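Local coordinates for carboxylase (Deinococcus radiodurans, PDB 5H80), which probably catalyses the ATP-dependent carboxylation of biotin, acting as the biotin carboxylase domain of a larger single-chain enzyme, at residues 175-186 with 227-235; 264-272 with 366-374. All blocks are in the same frame, centred on the assembly; numbering follows the deposited sequence.

Overall arrangement
The two contacts illustrate how an ATP-grasp enzyme combines a small, outlying lobe with a compact body. Interaction 1 joins short strands at the surface of what is probably the ATP-binding lid; its centre lies about 26 Å from the centre of the chain. Interaction 2 is a buried strand pair whose centre lies about 11 Å from the centre of the chain, tying the ATP-binding region to the C-terminal domain. The centres of the two contacts are 29 Å apart and their nearest atoms about 11 Å, so they do not touch; along the chain, interaction 1 closes before interaction 2 opens. By family resemblance, interaction 2 probably borders the active site through Lys265 and Arg372.

Interaction 1 of 2, residues 175-186 with 227-235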
loop_
_atom_site.group_PDB
_atom_site.type_symbol
_atom_site.label_atom_id
_atom_site.label_comp_id
_atom_site.label_asym_id
_atom_site.label_seq_id
_atom_site.Cartn_x
_atom_site.Cartn_y
_atom_site.Cartn_z
ATOM N N PHE A 175 -34.746 36.177 -9.796
ATOM C CA PHE A 175 -33.744 35.614 -8.921
ATOM C C PHE A 175 -32.356 36.165 -9.265
ATOM O O PHE A 175 -31.648 36.578 -8.355
ATOM C CB PHE A 175 -33.806 34.081 -8.942
ATOM C CG PHE A 175 -32.572 33.407 -8.417
ATOM C CD1 PHE A 175 -32.412 33.171 -7.066
ATOM C CD2 PHE A 175 -31.596 32.976 -9.310
ATOM C CE1 PHE A 175 -31.270 32.520 -6.591
ATOM C CE2 PHE A 175 -30.452 32.361 -8.850
ATOM C CZ PHE A 175 -30.298 32.138 -7.503
ATOM N N MET A 176 -32.034 36.233 -10.550
ATOM C CA MET A 176 -30.790 36.852 -11.069
ATOM C C MET A 176 -30.629 38.331 -10.688
ATOM O O MET A 176 -29.523 38.782 -10.249
ATOM C CB MET A 176 -30.696 36.621 -12.560
ATOM C CG MET A 176 -29.570 37.335 -13.245
ATOM S SD MET A 176 -29.143 36.633 -14.821
ATOM C CE MET A 176 -27.408 37.090 -14.958
ATOM N N GLN A 177 -31.729 39.077 -10.782
ATOM C CA GLN A 177 -31.770 40.404 -10.231
ATOM C C GLN A 177 -31.566 40.333 -8.717
ATOM O O GLN A 177 -30.877 41.167 -8.168
ATOM C CB GLN A 177 -33.050 41.175 -10.622
ATOM C CG GLN A 177 -32.920 42.668 -10.371
ATOM C CD GLN A 177 -34.160 43.479 -10.738
ATOM O OE1 GLN A 177 -34.542 43.593 -11.924
ATOM N NE2 GLN A 177 -34.784 44.075 -9.726
ATOM N N ALA A 178 -32.128 39.337 -8.025
ATOM C CA ALA A 178 -31.886 39.231 -6.574
ATOM C C ALA A 178 -30.433 38.812 -6.214
ATOM O O ALA A 178 -29.996 39.053 -5.101
ATOM C CB ALA A 178 -32.882 38.298 -5.903
ATOM N N GLN A 179 -29.703 38.214 -7.149
ATOM C CA GLN A 179 -28.231 37.999 -6.932
ATOM C C GLN A 179 -27.325 39.258 -7.152
ATOM O O GLN A 179 -26.115 39.194 -7.033
ATOM C CB GLN A 179 -27.757 36.792 -7.742
ATOM C CG GLN A 179 -28.538 35.521 -7.434
ATOM C CD GLN A 179 -28.660 35.263 -5.942
ATOM O OE1 GLN A 179 -27.733 34.741 -5.308
ATOM N NE2 GLN A 179 -29.800 35.632 -5.365
ATOM N N GLY A 180 -27.891 40.420 -7.445
ATOM C CA GLY A 180 -27.115 41.660 -7.325
ATOM C C GLY A 180 -25.961 41.883 -8.272
ATOM O O GLY A 180 -25.056 42.671 -7.972
ATOM N N GLY A 181 -25.978 41.255 -9.437
ATOM C CA GLY A 181 -24.877 41.336 -10.351
ATOM C C GLY A 181 -24.009 40.080 -10.322
ATOM O O GLY A 181 -23.195 39.862 -11.211
ATOM N N ALA A 182 -24.191 39.248 -9.303
ATOM C CA ALA A 182 -23.462 37.985 -9.248
ATOM C C ALA A 182 -23.965 37.026 -10.327
ATOM O O ALA A 182 -25.132 37.046 -10.575
ATOM C CB ALA A 182 -23.633 37.375 -7.878
ATOM N N PRO A 183 -23.102 36.187 -10.922
ATOM C CA PRO A 183 -23.497 35.211 -11.960
ATOM C C PRO A 183 -24.323 34.046 -11.432
ATOM O O PRO A 183 -24.377 33.721 -10.207
ATOM C CB PRO A 183 -22.158 34.688 -12.525
ATOM C CG PRO A 183 -21.098 35.075 -11.472
ATOM C CD PRO A 183 -21.623 36.228 -10.726
ATOM N N VAL A 184 -24.951 33.378 -12.386
ATOM C CA VAL A 184 -25.916 32.369 -12.140
ATOM C C VAL A 184 -25.683 31.237 -13.173
ATOM O O VAL A 184 -25.042 31.394 -14.249
ATOM C CB VAL A 184 -27.300 33.084 -12.137
ATOM C CG1 VAL A 184 -27.773 33.306 -13.563
ATOM C CG2 VAL A 184 -28.316 32.313 -11.361
ATOM N N MET A 185 -26.032 30.011 -12.784
ATOM C CA MET A 185 -25.858 28.878 -13.678
ATOM C C MET A 185 -27.276 28.457 -14.044
ATOM O O MET A 185 -28.168 28.488 -13.180
ATOM C CB MET A 185 -25.119 27.739 -12.947
ATOM C CG MET A 185 -25.082 26.427 -13.711
ATOM S SD MET A 185 -23.469 26.125 -14.430
ATOM C CE MET A 185 -22.794 25.015 -13.182
ATOM N N LEU A 186 -27.486 28.143 -15.319
ATOM C CA LEU A 186 -28.656 27.326 -15.728
ATOM C C LEU A 186 -28.298 25.860 -15.772
ATOM O O LEU A 186 -29.148 25.093 -15.356
ATOM C CB LEU A 186 -29.177 27.691 -17.097
ATOM C CG LEU A 186 -29.407 29.170 -17.304
ATOM C CD1 LEU A 186 -29.877 29.311 -18.731
ATOM C CD2 LEU A 186 -30.388 29.734 -16.286
ATOM N N TYR A 227 -30.936 25.841 -13.917
ATOM C CA TYR A 227 -32.327 26.183 -13.500
ATOM C C TYR A 227 -32.346 27.282 -12.437
ATOM O O TYR A 227 -33.160 27.257 -11.481
ATOM C CB TYR A 227 -33.118 24.948 -13.015
ATOM C CG TYR A 227 -32.375 24.167 -11.950
ATOM C CD1 TYR A 227 -32.599 24.394 -10.575
ATOM C CD2 TYR A 227 -31.416 23.226 -12.311
ATOM C CE1 TYR A 227 -31.885 23.693 -9.611
ATOM C CE2 TYR A 227 -30.702 22.527 -11.355
ATOM C CZ TYR A 227 -30.943 22.758 -10.018
ATOM O OH TYR A 227 -30.233 22.033 -9.111
ATOM N N ALA A 228 -31.498 28.298 -12.666
ATOM C CA ALA A 228 -31.251 29.378 -11.694
ATOM C C ALA A 228 -30.659 28.845 -10.387
ATOM O O ALA A 228 -31.378 28.541 -9.408
ATOM C CB ALA A 228 -32.493 30.225 -11.429
ATOM N N GLU A 229 -29.337 28.722 -10.413
ATOM C CA GLU A 229 -28.571 28.639 -9.191
ATOM C C GLU A 229 -27.542 29.729 -9.124
ATOM O O GLU A 229 -26.873 29.957 -10.121
ATOM C CB GLU A 229 -27.859 27.286 -9.140
ATOM C CG GLU A 229 -27.936 26.741 -7.744
ATOM C CD GLU A 229 -27.483 25.296 -7.674
ATOM O OE1 GLU A 229 -28.268 24.591 -7.022
ATOM O OE2 GLU A 229 -26.376 24.942 -8.281
ATOM N N ARG A 230 -27.331 30.314 -7.947
ATOM C CA ARG A 230 -26.128 31.206 -7.748
ATOM C C ARG A 230 -24.844 30.453 -8.145
ATOM O O ARG A 230 -24.656 29.305 -7.675
ATOM C CB ARG A 230 -26.076 31.738 -6.293
ATOM C CG ARG A 230 -24.836 32.538 -5.938
ATOM C CD ARG A 230 -24.884 33.023 -4.517
ATOM N NE ARG A 230 -23.721 33.875 -4.254
ATOM C CZ ARG A 230 -23.688 35.196 -4.378
ATOM N NH1 ARG A 230 -24.807 35.908 -4.579
ATOM N NH2 ARG A 230 -22.555 35.803 -4.066
ATOM N N LEU A 231 -23.997 31.040 -9.007
ATOM C CA LEU A 231 -22.695 30.419 -9.360
ATOM C C LEU A 231 -21.823 30.634 -8.102
ATOM O O LEU A 231 -21.606 31.800 -7.661
ATOM C CB LEU A 231 -22.092 31.051 -10.608
ATOM C CG LEU A 231 -20.819 30.399 -11.155
ATOM C CD1 LEU A 231 -21.117 28.986 -11.591
ATOM C CD2 LEU A 231 -20.205 31.205 -12.277
ATOM N N ILE A 232 -21.379 29.532 -7.476
ATOM C CA ILE A 232 -20.490 29.641 -6.296
ATOM C C ILE A 232 -19.068 29.584 -6.813
ATOM O O ILE A 232 -18.572 28.585 -7.429
ATOM C CB ILE A 232 -20.743 28.602 -5.202
ATOM C CG1 ILE A 232 -22.148 28.811 -4.646
ATOM C CG2 ILE A 232 -19.624 28.606 -4.139
ATOM C CD1 ILE A 232 -22.258 29.414 -3.289
ATOM N N GLU A 233 -18.410 30.698 -6.498
ATOM C CA GLU A 233 -17.131 31.024 -7.058
ATOM C C GLU A 233 -16.076 30.964 -5.885
ATOM O O GLU A 233 -16.401 31.130 -4.684
ATOM C CB GLU A 233 -17.202 32.439 -7.640
ATOM C CG GLU A 233 -18.196 32.578 -8.787
ATOM C CD GLU A 233 -17.974 33.869 -9.567
ATOM O OE1 GLU A 233 -18.402 34.895 -9.008
ATOM O OE2 GLU A 233 -17.411 33.809 -10.693
ATOM N N ARG A 234 -14.843 30.758 -6.299
ATOM C CA ARG A 234 -13.788 30.658 -5.380
ATOM C C ARG A 234 -13.976 29.686 -4.247
ATOM O O ARG A 234 -13.532 29.912 -3.116
ATOM C CB ARG A 234 -13.531 32.034 -4.781
ATOM C CG ARG A 234 -12.790 32.886 -5.732
ATOM C CD ARG A 234 -12.806 34.327 -5.337
ATOM N NE ARG A 234 -14.119 34.864 -5.003
ATOM C CZ ARG A 234 -15.071 35.241 -5.866
ATOM N NH1 ARG A 234 -14.915 35.104 -7.181
ATOM N NH2 ARG A 234 -16.220 35.744 -5.380
ATOM N N ALA A 235 -14.642 28.596 -4.525
ATOM C CA ALA A 235 -14.801 27.522 -3.564
ATOM C C ALA A 235 -14.051 26.207 -3.866
ATOM O O ALA A 235 -13.748 25.828 -5.011
ATOM C CB ALA A 235 -16.241 27.227 -3.353
HETATM O O HOH W 1 -24.928 38.672 -4.638
#
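Arg230 NH1 is gripped twice, by Gln179 OE1 at 3.2 Å and by a water at 2.8 Å. Both partners lie at the edge of the guanidinium, in its plane, and the same water donates to Gln179 O. The glutamine amide stands nearly upright on the guanidinium, with the two planes 82° apart, and the arginine nitrogen meets OE1 from above the carbonyl plane, 46° out of it. The bend at chi2 (-49°) brings Gln179 OE1 alongside the extended arginine chain, 3.4 Å from Arg230 CD. Ala182 CB flanks the same guanidinium.

Next to this polar clasp, Phe175 fills the angle between helix and strand. Gln179 CG rests over one face of its ring; Val184 CG2 and Arg230 N lie at its edge, and CD2 abuts Ala228 CB at 3.6 Å. The backbones pair antiparallel: Met185 N donates to Glu229 O at 2.8 Å and Glu229 N returns a bond to Met185 O, while Ala228 and Glu229 together face Met185 in a G1 beta bulge. Two residues further along the pairing, Leu231 N binds Pro183 O at 3.0 Å, and Leu231 CD2 packs against Pro183 CB. The Glu233 side chain crosses Pro183 at about a right angle, its OE1 touching Pro183 CG, and Glu233 OE2 forms a salt bridge with Arg201.

The glycine-rich loop after Leu186, which in relatives covers ATP, is not modelled, consistent with mobility. Strand 184-185 runs between strands 199-200 and 229-230 in a small antiparallel sheet, with Val200 packed against Val184 and the end of helix 172-178 lying across the junction through Phe175.

Interaction 2 of 2, residues 264-272 with 366-374; sequences QKLLEFAPA and GQAVQARVN
Strands 267-270 and 367-374 run antiparallel, 4.7 Å apart at their closest with 164° between their directions, and Glu268-Gln370 and Ala270-Ala368 form the hydrogen-bonded pairs. A further backbone bond, Arg372 N to Leu266 O at 3.1 Å, prolongs the pairing past a break in the first strand.

Glu268 carries the polar side of the contact. Its OE1 accepts from Gln370 NE2 at 2.9 Å and from Arg372 NE at 3.2 Å, the two donors arriving from opposite faces of the carboxylate plane, while OE2 turns its syn lone pair to Arg372 NH2 at a short 2.5 Å. Arg372 thus holds the carboxylate side-on, one nitrogen to each oxygen, and the double grip on OE1 should limit rotation of the group. Glu268 and Gln370 lie side by side; Gln370 OE1 is in turn hydrogen-bonded to Thr326. Over one face of the guanidinium sits Lys265 CB.

This pair joins the second and third strands of a five-stranded antiparallel sheet, where a strand from the ATP-grasp family region meets one from the C-terminal family region. The sequences RRHQK, ending at Lys265, and ARVN, containing Arg372, resemble active-site motifs of biotin carboxylases, so the cluster probably borders the bicarbonate and biotin site; Glu324 bridges to both basic side chains.

The reverse face is apolar. With chi1 at 64°, Val369 places CG2 anti to its backbone N and over the face of the Phe269 ring, 3.6 Å from the centroid and 15° off the normal, a CH-pi contact. Leu267 CD2 meets Ala371 CB at 3.6 Å, and helices 434-446 and 457-465 cover this side through Leu437, Leu438 and Leu463.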
loop_
_atom_site.group_PDB
_atom_site.type_symbol
_atom_site.label_atom_id
_atom_site.label_comp_id
_atom_site.label_asym_id
_atom_site.label_seq_id
_atom_site.Cartn_x
_atom_site.Cartn_y
_atom_site.Cartn_z
ATOM N N GLN A 264 -15.256 17.030 -14.053
ATOM C CA GLN A 264 -14.627 15.699 -13.805
ATOM C C GLN A 264 -13.421 15.813 -12.823
ATOM O O GLN A 264 -12.468 16.511 -13.081
ATOM C CB GLN A 264 -14.105 15.087 -15.102
ATOM C CG GLN A 264 -15.046 15.092 -16.309
ATOM C CD GLN A 264 -16.509 14.966 -15.936
ATOM O OE1 GLN A 264 -17.196 15.972 -15.708
ATOM N NE2 GLN A 264 -17.002 13.734 -15.882
ATOM N N LYS A 265 -13.465 15.110 -11.729
ATOM C CA LYS A 265 -12.434 15.130 -10.720
ATOM C C LYS A 265 -11.143 14.455 -11.231
ATOM O O LYS A 265 -11.251 13.490 -12.019
ATOM C CB LYS A 265 -12.980 14.419 -9.455
ATOM C CG LYS A 265 -14.173 15.069 -8.737
ATOM C CD LYS A 265 -14.859 14.100 -7.743
ATOM C CE LYS A 265 -16.063 14.696 -7.052
ATOM N NZ LYS A 265 -16.862 13.768 -6.199
ATOM N N LEU A 266 -9.970 15.043 -11.013
ATOM C CA LEU A 266 -8.706 14.511 -11.442
ATOM C C LEU A 266 -7.809 14.175 -10.271
ATOM O O LEU A 266 -7.112 13.170 -10.342
ATOM C CB LEU A 266 -7.910 15.458 -12.382
ATOM C CG LEU A 266 -8.571 15.687 -13.722
ATOM C CD1 LEU A 266 -7.879 16.805 -14.473
ATOM C CD2 LEU A 266 -8.491 14.358 -14.496
ATOM N N LEU A 267 -7.738 15.040 -9.260
ATOM C CA LEU A 267 -6.846 14.833 -8.081
ATOM C C LEU A 267 -7.691 14.913 -6.808
ATOM O O LEU A 267 -8.557 15.777 -6.677
ATOM C CB LEU A 267 -5.702 15.820 -7.921
ATOM C CG LEU A 267 -4.704 15.849 -9.037
ATOM C CD1 LEU A 267 -3.892 17.080 -9.017
ATOM C CD2 LEU A 267 -3.825 14.560 -9.092
ATOM N N GLU A 268 -7.628 13.894 -5.976
ATOM C CA GLU A 268 -8.513 13.874 -4.805
ATOM C C GLU A 268 -7.607 13.663 -3.603
ATOM O O GLU A 268 -6.893 12.676 -3.548
ATOM C CB GLU A 268 -9.557 12.771 -5.006
ATOM C CG GLU A 268 -10.427 13.073 -6.270
ATOM C CD GLU A 268 -10.858 11.865 -7.049
ATOM O OE1 GLU A 268 -10.010 11.025 -7.402
ATOM O OE2 GLU A 268 -12.068 11.796 -7.304
ATOM N N PHE A 269 -7.750 14.508 -2.588
ATOM C CA PHE A 269 -6.862 14.543 -1.400
ATOM C C PHE A 269 -7.595 14.113 -0.086
ATOM O O PHE A 269 -8.736 14.395 0.138
ATOM C CB PHE A 269 -6.281 15.926 -1.262
ATOM C CG PHE A 269 -5.439 16.305 -2.323
ATOM C CD1 PHE A 269 -4.068 16.284 -2.167
ATOM C CD2 PHE A 269 -5.937 16.761 -3.540
ATOM C CE1 PHE A 269 -3.257 16.704 -3.141
ATOM C CE2 PHE A 269 -5.069 17.232 -4.533
ATOM C CZ PHE A 269 -3.733 17.108 -4.360
ATOM N N ALA A 270 -6.960 13.330 0.825
ATOM C CA ALA A 270 -7.566 13.010 2.140
ATOM C C ALA A 270 -6.283 13.125 3.076
ATOM O O ALA A 270 -5.250 12.392 2.842
ATOM C CB ALA A 270 -8.272 11.718 2.220
ATOM N N PRO A 271 -6.260 14.072 4.006
ATOM C CA PRO A 271 -7.241 15.081 4.296
ATOM C C PRO A 271 -7.345 16.154 3.265
ATOM O O PRO A 271 -6.544 16.298 2.327
ATOM C CB PRO A 271 -6.710 15.715 5.583
ATOM C CG PRO A 271 -5.211 15.598 5.454
ATOM C CD PRO A 271 -4.981 14.302 4.756
ATOM N N ALA A 272 -8.364 16.981 3.434
ATOM C CA ALA A 272 -8.353 18.266 2.784
ATOM C C ALA A 272 -7.191 19.186 3.232
ATOM O O ALA A 272 -7.209 19.512 4.427
ATOM C CB ALA A 272 -9.686 18.974 3.067
ATOM N N GLY A 366 -0.720 11.885 8.663
ATOM C CA GLY A 366 -0.369 11.519 7.301
ATOM C C GLY A 366 -1.401 12.115 6.308
ATOM O O GLY A 366 -2.171 13.008 6.628
ATOM N N GLN A 367 -1.283 11.655 5.088
ATOM C CA GLN A 367 -1.941 12.400 3.990
ATOM C C GLN A 367 -1.892 11.474 2.842
ATOM O O GLN A 367 -0.926 10.688 2.671
ATOM C CB GLN A 367 -1.286 13.736 3.697
ATOM C CG GLN A 367 0.234 13.692 3.552
ATOM C CD GLN A 367 0.886 15.005 3.186
ATOM O OE1 GLN A 367 0.260 15.911 2.620
ATOM N NE2 GLN A 367 2.179 15.105 3.487
ATOM N N ALA A 368 -2.873 11.618 1.971
ATOM C CA ALA A 368 -2.827 10.803 0.704
ATOM C C ALA A 368 -3.526 11.564 -0.442
ATOM O O ALA A 368 -4.321 12.554 -0.196
ATOM C CB ALA A 368 -3.465 9.467 0.912
ATOM N N VAL A 369 -3.158 11.226 -1.632
ATOM C CA VAL A 369 -3.781 11.755 -2.839
ATOM C C VAL A 369 -3.993 10.601 -3.868
ATOM O O VAL A 369 -3.158 9.733 -4.054
ATOM C CB VAL A 369 -2.959 12.886 -3.441
ATOM C CG1 VAL A 369 -1.543 12.520 -3.959
ATOM C CG2 VAL A 369 -3.550 13.489 -4.653
ATOM N N GLN A 370 -5.081 10.712 -4.621
ATOM C CA GLN A 370 -5.366 9.867 -5.743
ATOM C C GLN A 370 -5.325 10.648 -7.020
ATOM O O GLN A 370 -5.855 11.787 -7.072
ATOM C CB GLN A 370 -6.780 9.226 -5.640
ATOM C CG GLN A 370 -7.280 8.516 -6.959
ATOM C CD GLN A 370 -8.482 7.654 -6.742
ATOM O OE1 GLN A 370 -8.378 6.492 -6.328
ATOM N NE2 GLN A 370 -9.655 8.165 -7.037
ATOM N N ALA A 371 -4.667 10.127 -8.021
ATOM C CA ALA A 371 -4.751 10.745 -9.346
ATOM C C ALA A 371 -5.496 9.731 -10.304
ATOM O O ALA A 371 -5.234 8.554 -10.292
ATOM C CB ALA A 371 -3.445 11.106 -9.882
ATOM N N ARG A 372 -6.474 10.240 -11.092
ATOM C CA ARG A 372 -7.097 9.386 -12.099
ATOM C C ARG A 372 -6.283 9.420 -13.455
ATOM O O ARG A 372 -6.174 10.493 -14.150
ATOM C CB ARG A 372 -8.486 9.961 -12.279
ATOM C CG ARG A 372 -9.367 9.989 -10.958
ATOM C CD ARG A 372 -10.895 10.167 -11.260
ATOM N NE ARG A 372 -11.712 10.429 -10.040
ATOM C CZ ARG A 372 -13.056 10.472 -10.021
ATOM N NH1 ARG A 372 -13.747 10.116 -11.078
ATOM N NH2 ARG A 372 -13.710 10.774 -8.917
ATOM N N VAL A 373 -5.727 8.279 -13.804
ATOM C CA VAL A 373 -5.067 8.058 -15.112
ATOM C C VAL A 373 -6.049 7.713 -16.200
ATOM O O VAL A 373 -6.733 6.666 -16.061
ATOM C CB VAL A 373 -3.911 7.098 -14.982
ATOM C CG1 VAL A 373 -3.150 7.001 -16.285
ATOM C CG2 VAL A 373 -3.026 7.530 -13.801
ATOM N N ASN A 374 -6.223 8.639 -17.141
ATOM C CA ASN A 374 -7.233 8.486 -18.197
ATOM C C ASN A 374 -6.585 8.313 -19.604
ATOM O O ASN A 374 -5.511 8.815 -19.869
ATOM C CB ASN A 374 -8.266 9.608 -18.253
ATOM C CG ASN A 374 -9.014 9.908 -16.959
ATOM O OD1 ASN A 374 -9.500 8.995 -16.269
ATOM N ND2 ASN A 374 -9.239 11.192 -16.702
HETATM O O HOH W 2 -16.717 10.975 -7.402
HETATM O O HOH W 3 -11.335 12.524 -14.637
HETATM O O HOH W 4 -4.078 15.094 1.567
#